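Local coordinates for protein exotoxin 6 (Staphylococcus aureus subsp. aureus Mu50, PDB 4ZYS) that is a staphylococcal superantigen-like exotoxin, probably secreted to interfere with host immunity, built from an OB-fold domain followed by a beta-grasp domain, at residues 28-33 / 63-68; 40-45 / 69-74; 59-64 / 90-95. All coordinates share one frame; numbering follows the deposited sequence.

Contact 1 of 3, residues 28-33 / 63-68; sequences TGYKYT and DGDNSN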
# COMPACT_ATOMS: atom_id res chain seq x y z
N THR A 28 -10.57 -8.45 13.22
CA THR A 28 -11.95 -8.58 12.77
C THR A 28 -12.44 -7.29 12.12
O THR A 28 -12.31 -6.19 12.69
CB THR A 28 -12.88 -8.97 13.91
OG1 THR A 28 -12.44 -10.22 14.45
CG2 THR A 28 -14.33 -9.09 13.46
N GLY A 29 -13.07 -7.47 10.97
CA GLY A 29 -13.76 -6.43 10.23
C GLY A 29 -15.15 -6.90 9.85
O GLY A 29 -15.36 -8.09 9.62
N TYR A 30 -16.11 -5.98 9.83
CA TYR A 30 -17.49 -6.26 9.43
C TYR A 30 -17.73 -5.60 8.11
O TYR A 30 -17.70 -4.39 8.01
CB TYR A 30 -18.50 -5.79 10.50
CG TYR A 30 -18.57 -6.73 11.69
CD1 TYR A 30 -17.61 -6.68 12.69
CD2 TYR A 30 -19.57 -7.69 11.78
CE1 TYR A 30 -17.67 -7.54 13.79
CE2 TYR A 30 -19.63 -8.57 12.87
CZ TYR A 30 -18.67 -8.48 13.88
OH TYR A 30 -18.71 -9.32 14.97
N LYS A 31 -17.90 -6.40 7.08
CA LYS A 31 -18.12 -5.97 5.70
C LYS A 31 -19.60 -5.68 5.46
O LYS A 31 -20.46 -6.42 5.95
CB LYS A 31 -17.61 -7.06 4.75
CG LYS A 31 -17.37 -6.58 3.33
CD LYS A 31 -18.42 -7.09 2.39
CE LYS A 31 -18.30 -6.50 1.02
NZ LYS A 31 -19.44 -6.92 0.17
N TYR A 32 -19.90 -4.60 4.71
CA TYR A 32 -21.29 -4.22 4.39
C TYR A 32 -21.33 -3.37 3.12
O TYR A 32 -20.30 -2.94 2.61
CB TYR A 32 -21.98 -3.46 5.56
CG TYR A 32 -21.25 -2.20 5.99
CD1 TYR A 32 -20.19 -2.25 6.89
CD2 TYR A 32 -21.59 -0.96 5.45
CE1 TYR A 32 -19.47 -1.12 7.23
CE2 TYR A 32 -20.86 0.19 5.77
CZ TYR A 32 -19.82 0.11 6.69
OH TYR A 32 -19.09 1.22 7.08
N THR A 33 -22.54 -3.16 2.60
CA THR A 33 -22.80 -2.31 1.45
C THR A 33 -23.70 -1.18 1.92
O THR A 33 -24.72 -1.41 2.57
CB THR A 33 -23.39 -3.09 0.28
OG1 THR A 33 -22.61 -4.25 0.05
CG2 THR A 33 -23.46 -2.25 -0.99
N ASP A 63 -19.94 -10.85 3.45
CA ASP A 63 -20.68 -9.85 4.21
C ASP A 63 -20.67 -10.28 5.67
O ASP A 63 -20.62 -11.48 5.98
CB ASP A 63 -22.11 -9.69 3.65
CG ASP A 63 -22.14 -8.96 2.31
OD1 ASP A 63 -22.00 -7.70 2.31
OD2 ASP A 63 -22.29 -9.64 1.26
N GLY A 64 -20.66 -9.29 6.56
CA GLY A 64 -20.59 -9.58 7.98
C GLY A 64 -19.17 -9.77 8.45
O GLY A 64 -18.23 -9.21 7.87
N ASP A 65 -19.02 -10.58 9.51
CA ASP A 65 -17.77 -10.86 10.19
C ASP A 65 -16.72 -11.52 9.31
O ASP A 65 -16.92 -12.63 8.80
CB ASP A 65 -18.05 -11.77 11.41
CG ASP A 65 -16.86 -12.10 12.31
OD1 ASP A 65 -15.73 -11.72 11.96
OD2 ASP A 65 -17.06 -12.74 13.34
N ASN A 66 -15.55 -10.86 9.20
CA ASN A 66 -14.32 -11.35 8.58
C ASN A 66 -13.26 -11.29 9.67
O ASN A 66 -12.81 -10.20 10.01
CB ASN A 66 -13.91 -10.51 7.36
CG ASN A 66 -14.79 -10.72 6.16
OD1 ASN A 66 -14.48 -11.52 5.27
ND2 ASN A 66 -15.91 -10.03 6.11
N SER A 67 -12.93 -12.43 10.29
CA SER A 67 -11.98 -12.44 11.41
C SER A 67 -10.60 -13.01 11.07
O SER A 67 -9.87 -13.45 11.98
CB SER A 67 -12.57 -13.20 12.59
OG SER A 67 -13.46 -12.35 13.30
N ASN A 68 -10.21 -12.97 9.79
CA ASN A 68 -8.92 -13.50 9.32
C ASN A 68 -8.27 -12.46 8.40
O ASN A 68 -7.81 -12.78 7.30
CB ASN A 68 -9.20 -14.83 8.56
CG ASN A 68 -10.10 -14.65 7.33
OD1 ASN A 68 -10.96 -13.73 7.24
ND2 ASN A 68 -9.87 -15.46 6.31

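Contact 2 of 3, residues 40-45 / 69-74; sequences IDVIVD and IDVFIL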
# COMPACT_ATOMS: atom_id res chain seq x y z
N ILE A 40 -15.66 -2.02 5.00
CA ILE A 40 -15.34 -2.92 6.10
C ILE A 40 -14.96 -2.02 7.29
O ILE A 40 -14.13 -1.12 7.14
CB ILE A 40 -14.28 -4.02 5.76
CG1 ILE A 40 -14.09 -5.02 6.90
CG2 ILE A 40 -12.92 -3.47 5.29
CD1 ILE A 40 -13.83 -6.52 6.41
N ASP A 41 -15.64 -2.23 8.44
CA ASP A 41 -15.39 -1.49 9.69
C ASP A 41 -14.47 -2.30 10.58
O ASP A 41 -14.67 -3.50 10.71
CB ASP A 41 -16.71 -1.21 10.45
CG ASP A 41 -17.57 -0.11 9.89
OD1 ASP A 41 -17.10 0.64 9.00
OD2 ASP A 41 -18.75 -0.03 10.30
N VAL A 42 -13.46 -1.66 11.18
CA VAL A 42 -12.49 -2.32 12.02
C VAL A 42 -12.25 -1.45 13.25
O VAL A 42 -12.17 -0.22 13.13
CB VAL A 42 -11.13 -2.58 11.28
CG1 VAL A 42 -10.23 -3.53 12.06
CG2 VAL A 42 -11.34 -3.13 9.87
N ILE A 43 -12.07 -2.10 14.43
CA ILE A 43 -11.64 -1.45 15.67
C ILE A 43 -10.21 -1.92 15.95
O ILE A 43 -9.95 -3.12 15.99
CB ILE A 43 -12.58 -1.66 16.89
CG1 ILE A 43 -13.80 -0.73 16.79
CG2 ILE A 43 -11.85 -1.40 18.22
CD1 ILE A 43 -14.94 -0.97 17.75
N VAL A 44 -9.28 -0.98 16.05
CA VAL A 44 -7.87 -1.20 16.40
C VAL A 44 -7.61 -0.30 17.60
O VAL A 44 -7.84 0.89 17.47
CB VAL A 44 -6.86 -0.92 15.23
CG1 VAL A 44 -5.42 -1.02 15.73
CG2 VAL A 44 -7.09 -1.86 14.04
N ASP A 45 -7.20 -0.83 18.78
CA ASP A 45 -6.91 -0.04 19.98
C ASP A 45 -8.00 1.01 20.29
O ASP A 45 -7.67 2.18 20.51
CB ASP A 45 -5.55 0.68 19.84
CG ASP A 45 -4.35 -0.19 19.59
OD1 ASP A 45 -4.30 -1.32 20.15
OD2 ASP A 45 -3.42 0.28 18.90
N ILE A 69 -8.28 -11.20 8.80
CA ILE A 69 -7.79 -10.16 7.92
C ILE A 69 -6.64 -9.40 8.52
O ILE A 69 -6.46 -9.38 9.74
CB ILE A 69 -8.95 -9.17 7.50
CG1 ILE A 69 -9.67 -8.53 8.71
CG2 ILE A 69 -9.95 -9.84 6.57
CD1 ILE A 69 -10.24 -7.12 8.48
N ASP A 70 -5.86 -8.77 7.64
CA ASP A 70 -4.80 -7.83 8.00
C ASP A 70 -5.22 -6.50 7.45
O ASP A 70 -5.86 -6.45 6.40
CB ASP A 70 -3.42 -8.25 7.47
CG ASP A 70 -2.90 -9.56 8.01
OD1 ASP A 70 -3.50 -10.07 9.00
OD2 ASP A 70 -1.93 -10.10 7.44
N VAL A 71 -4.89 -5.41 8.15
CA VAL A 71 -5.27 -4.09 7.67
C VAL A 71 -4.05 -3.19 7.66
O VAL A 71 -3.17 -3.32 8.51
CB VAL A 71 -6.48 -3.45 8.44
CG1 VAL A 71 -7.71 -4.35 8.37
CG2 VAL A 71 -6.13 -3.13 9.90
N PHE A 72 -3.99 -2.34 6.62
CA PHE A 72 -3.01 -1.28 6.40
C PHE A 72 -3.84 -0.03 6.21
O PHE A 72 -4.43 0.15 5.14
CB PHE A 72 -2.10 -1.60 5.20
CG PHE A 72 -0.94 -0.65 5.07
CD1 PHE A 72 -1.06 0.53 4.36
CD2 PHE A 72 0.28 -0.94 5.69
CE1 PHE A 72 0.00 1.44 4.26
CE2 PHE A 72 1.37 -0.05 5.56
CZ PHE A 72 1.22 1.12 4.84
N ILE A 73 -3.98 0.78 7.28
CA ILE A 73 -4.87 1.95 7.32
C ILE A 73 -4.07 3.26 7.29
O ILE A 73 -3.20 3.52 8.12
CB ILE A 73 -5.80 1.86 8.59
CG1 ILE A 73 -6.74 0.62 8.53
CG2 ILE A 73 -6.60 3.17 8.88
CD1 ILE A 73 -7.25 0.16 9.89
N LEU A 74 -4.45 4.10 6.35
CA LEU A 74 -3.97 5.46 6.14
C LEU A 74 -5.21 6.38 6.08
O LEU A 74 -6.07 6.20 5.22
CB LEU A 74 -3.11 5.52 4.86
CG LEU A 74 -2.42 6.86 4.53
CD1 LEU A 74 -1.26 6.62 3.61
CD2 LEU A 74 -3.38 7.80 3.81

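Contact 3 of 3, residues 59-64 / 90-95; sequences DKFKDG and VTKTNS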
# COMPACT_ATOMS: atom_id res chain seq x y z
N ASP A 59 -15.25 -8.07 -3.79
CA ASP A 59 -15.85 -9.41 -3.78
C ASP A 59 -14.97 -10.45 -3.04
O ASP A 59 -15.36 -11.61 -2.94
CB ASP A 59 -16.13 -9.84 -5.23
CG ASP A 59 -16.93 -8.80 -6.02
OD1 ASP A 59 -18.05 -8.45 -5.58
OD2 ASP A 59 -16.42 -8.33 -7.07
N LYS A 60 -13.84 -10.01 -2.46
CA LYS A 60 -12.88 -10.86 -1.73
C LYS A 60 -13.38 -11.24 -0.32
O LYS A 60 -13.03 -12.31 0.19
CB LYS A 60 -11.55 -10.10 -1.60
CG LYS A 60 -10.35 -10.96 -1.28
CD LYS A 60 -9.08 -10.17 -1.52
CE LYS A 60 -7.94 -10.66 -0.67
NZ LYS A 60 -6.70 -9.94 -1.02
N PHE A 61 -14.15 -10.35 0.31
CA PHE A 61 -14.61 -10.55 1.68
C PHE A 61 -16.09 -10.82 1.71
O PHE A 61 -16.86 -10.24 0.93
CB PHE A 61 -14.23 -9.34 2.57
CG PHE A 61 -12.76 -9.02 2.44
CD1 PHE A 61 -11.81 -9.77 3.13
CD2 PHE A 61 -12.32 -8.05 1.54
CE1 PHE A 61 -10.44 -9.55 2.93
CE2 PHE A 61 -10.95 -7.85 1.33
CZ PHE A 61 -10.02 -8.59 2.04
N LYS A 62 -16.49 -11.74 2.61
CA LYS A 62 -17.91 -12.09 2.81
C LYS A 62 -18.61 -10.96 3.59
O LYS A 62 -17.95 -10.20 4.30
CB LYS A 62 -18.05 -13.45 3.54
CG LYS A 62 -17.34 -13.54 4.89
CD LYS A 62 -18.08 -14.47 5.84
CE LYS A 62 -17.15 -15.23 6.76
NZ LYS A 62 -17.90 -15.94 7.83
N ASP A 63 -19.94 -10.85 3.45
CA ASP A 63 -20.68 -9.85 4.21
C ASP A 63 -20.67 -10.28 5.67
O ASP A 63 -20.62 -11.48 5.98
CB ASP A 63 -22.11 -9.69 3.65
CG ASP A 63 -22.14 -8.96 2.31
OD1 ASP A 63 -22.00 -7.70 2.31
OD2 ASP A 63 -22.29 -9.64 1.26
N GLY A 64 -20.66 -9.29 6.56
CA GLY A 64 -20.59 -9.58 7.98
C GLY A 64 -19.17 -9.77 8.45
O GLY A 64 -18.23 -9.21 7.87
N VAL A 90 -6.78 -4.07 2.70
CA VAL A 90 -7.39 -5.18 3.45
C VAL A 90 -7.05 -6.44 2.72
O VAL A 90 -7.37 -6.60 1.54
CB VAL A 90 -8.92 -5.04 3.73
CG1 VAL A 90 -9.39 -6.13 4.70
CG2 VAL A 90 -9.24 -3.65 4.30
N THR A 91 -6.32 -7.30 3.41
CA THR A 91 -5.80 -8.56 2.88
C THR A 91 -6.15 -9.73 3.83
O THR A 91 -6.63 -9.51 4.94
CB THR A 91 -4.25 -8.44 2.69
OG1 THR A 91 -3.65 -8.04 3.92
CG2 THR A 91 -3.84 -7.47 1.59
N LYS A 92 -5.92 -10.98 3.37
CA LYS A 92 -6.11 -12.19 4.15
C LYS A 92 -4.88 -12.36 5.03
O LYS A 92 -3.76 -12.14 4.57
CB LYS A 92 -6.32 -13.44 3.26
CG LYS A 92 -7.50 -13.36 2.26
CD LYS A 92 -8.90 -13.49 2.91
CE LYS A 92 -10.02 -13.12 1.96
NZ LYS A 92 -11.32 -13.70 2.36
N THR A 93 -5.08 -12.74 6.29
CA THR A 93 -3.99 -12.95 7.21
C THR A 93 -3.19 -14.21 6.82
O THR A 93 -3.72 -15.08 6.11
CB THR A 93 -4.53 -13.03 8.65
OG1 THR A 93 -3.44 -12.74 9.52
CG2 THR A 93 -5.12 -14.41 8.99
N ASN A 94 -1.94 -14.33 7.31
CA ASN A 94 -1.11 -15.50 7.04
C ASN A 94 -1.67 -16.74 7.71
O ASN A 94 -2.25 -16.66 8.80
CB ASN A 94 0.35 -15.28 7.52
CG ASN A 94 1.20 -14.38 6.63
OD1 ASN A 94 0.73 -13.75 5.68
ND2 ASN A 94 2.51 -14.36 6.89
N SER A 95 -1.46 -17.90 7.06
CA SER A 95 -1.83 -19.20 7.60
C SER A 95 -0.84 -19.52 8.72
O SER A 95 0.21 -18.90 8.79
CB SER A 95 -1.84 -20.25 6.50
OG SER A 95 -0.70 -20.11 5.66

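Contact 1 of 3, residues 28-33 / 63-68
Y30 and D65 face each other as a non-hydrogen-bonded pair where strand 64-67, an outermost strand of the OB-fold sheet, runs antiparallel to strand 27-34. D65 CA lies over one face of the phenol ring, offset toward the rim, in a CH-pi contact 4.2 Å from the Y30 ring centroid. The carboxylate plane is turned 28° from that of the ring. A chi1 of -176° sets D65 CG anti to the backbone N, and from there OD1 lies 3.3 Å from the T28 methyl CG2 and accepts, through its syn lone pair, a hydrogen bond from S67 OG. On the other face of the sheet, K31 sets its CB against N66 ND2 at 3.7 Å and then bends at chi2. Its ammonium makes a weak salt bridge to D63, with NZ 3.4 Å from OD1, while D38 supplies its stronger partner. N66 ND2 hydrogen-bonds to K62 O. Within the sheet, the hydrogen-bonded pairs G29-N66 and K31-G64 each contribute two backbone bonds. At phi 85°, G64 leaves no room for a beta carbon beside the D63 carbonyl O. At the far end, T28 OG1 donates a hydrogen bond to S67 OG at 2.6 Å.

Contact 2 of 3, residues 40-45 / 69-74
I40, V42 and V44 meet I69 and V71 in an entirely apolar contact across the interior of the OB-fold barrel, where strand 40-44 and strand 69-74 cross at 85° with their axes 10.0 Å apart. No hydrogen bond joins the two segments, and methyl groups alone bridge the gap. The isoleucines meet tip to tip, I40 CD1 standing 4.2 Å from I69 CD1. A chi1 of 56° sets I69 CG1 between the backbone N and the carbonyl carbon, and I69 CD1, carried on CG1, also comes within 4.4 Å of V42 CG2. The valines meet differently. V42 and V71 lie side by side, pointing opposite ways, and V42 CG2 approaches V71 CG1 at 4.1 Å. The other V71 branch, CG2, meets V44 CG2 at a looser 4.4 Å. All five residues are buried, and the spacing of their methyls is that of ordinary van der Waals packing. Around them, V90 of strand 84-92 touches both I40 and I69, and F61 from the loop before strand 64-67 also packs on I69. I51 of strand 47-52 adjoins I40, while L22 of strand 21-24 lies against V44.

Contact 3 of 3, residues 59-64 / 90-95
K60 and K92 are placed beside each other by contrasting torsions: K60 has CG anti to the backbone N (chi1 -161°) and runs extended from there, whereas K92 has CG anti to the carbonyl carbon (chi1 -57°) and bends at chi2. The two chains run antiparallel past one another, with K60 CG 3.9 Å from K92 CE. The K92 ammonium thereby reaches the K60 backbone, where NZ donates to O at 3.1 Å, tilted 31° from the carbonyl plane. F61 packs beside this bond, its ring carrying its own neighbour K60 CB over one face. K92 CE comes obliquely to F61 CE1 at 3.7 Å. V90 meets the ring twice: its CG1 makes an off-centre CH-pi contact, 3.7 Å from F61 CZ, and its carbonyl O lies at the edge near the ring plane, 3.4 Å from the same CZ. Through V90 and K92 the F61 ring joins the loop before strand 64-67 to the end of strand 84-92 in the OB fold, and L53 also packs on it. K60 NZ pairs with D127, whose carboxylate also accepts the K92 backbone N. D127 would partly neutralise K60, while the K92 ammonium is held by a neutral carbonyl, so the like charges, with K60 NZ 6.8 Å from K92 NZ, are probably tolerable, and the aliphatic stems can pack together beside the phenylalanine.

How the contacts relate
All three contacts belong to the OB-fold domain and reach its main sheet, but at different depths. Contact 2 is part of the buried apolar interior, contact 1 a partly exposed strand pairing at the sheet margin, and contact 3 a buried loop attachment with partly exposed lysines at its border. Strands 27-34 and 37-44 of contacts 1 and 2 are sheet neighbours, joined by a probable hydrogen bond from Y30 N to D41 O, while the chain turns a corner at N68 between 64-67 and 69-74. Contact 3 shares D63 and G64 with contact 1, and D70 N probably bonds to T91 O between contacts 2 and 3. Backbone hydrogen bonds dominate contact 1, with one weak salt bridge; contact 3 combines apolar and aromatic packing with a single ammonium-to-carbonyl bond.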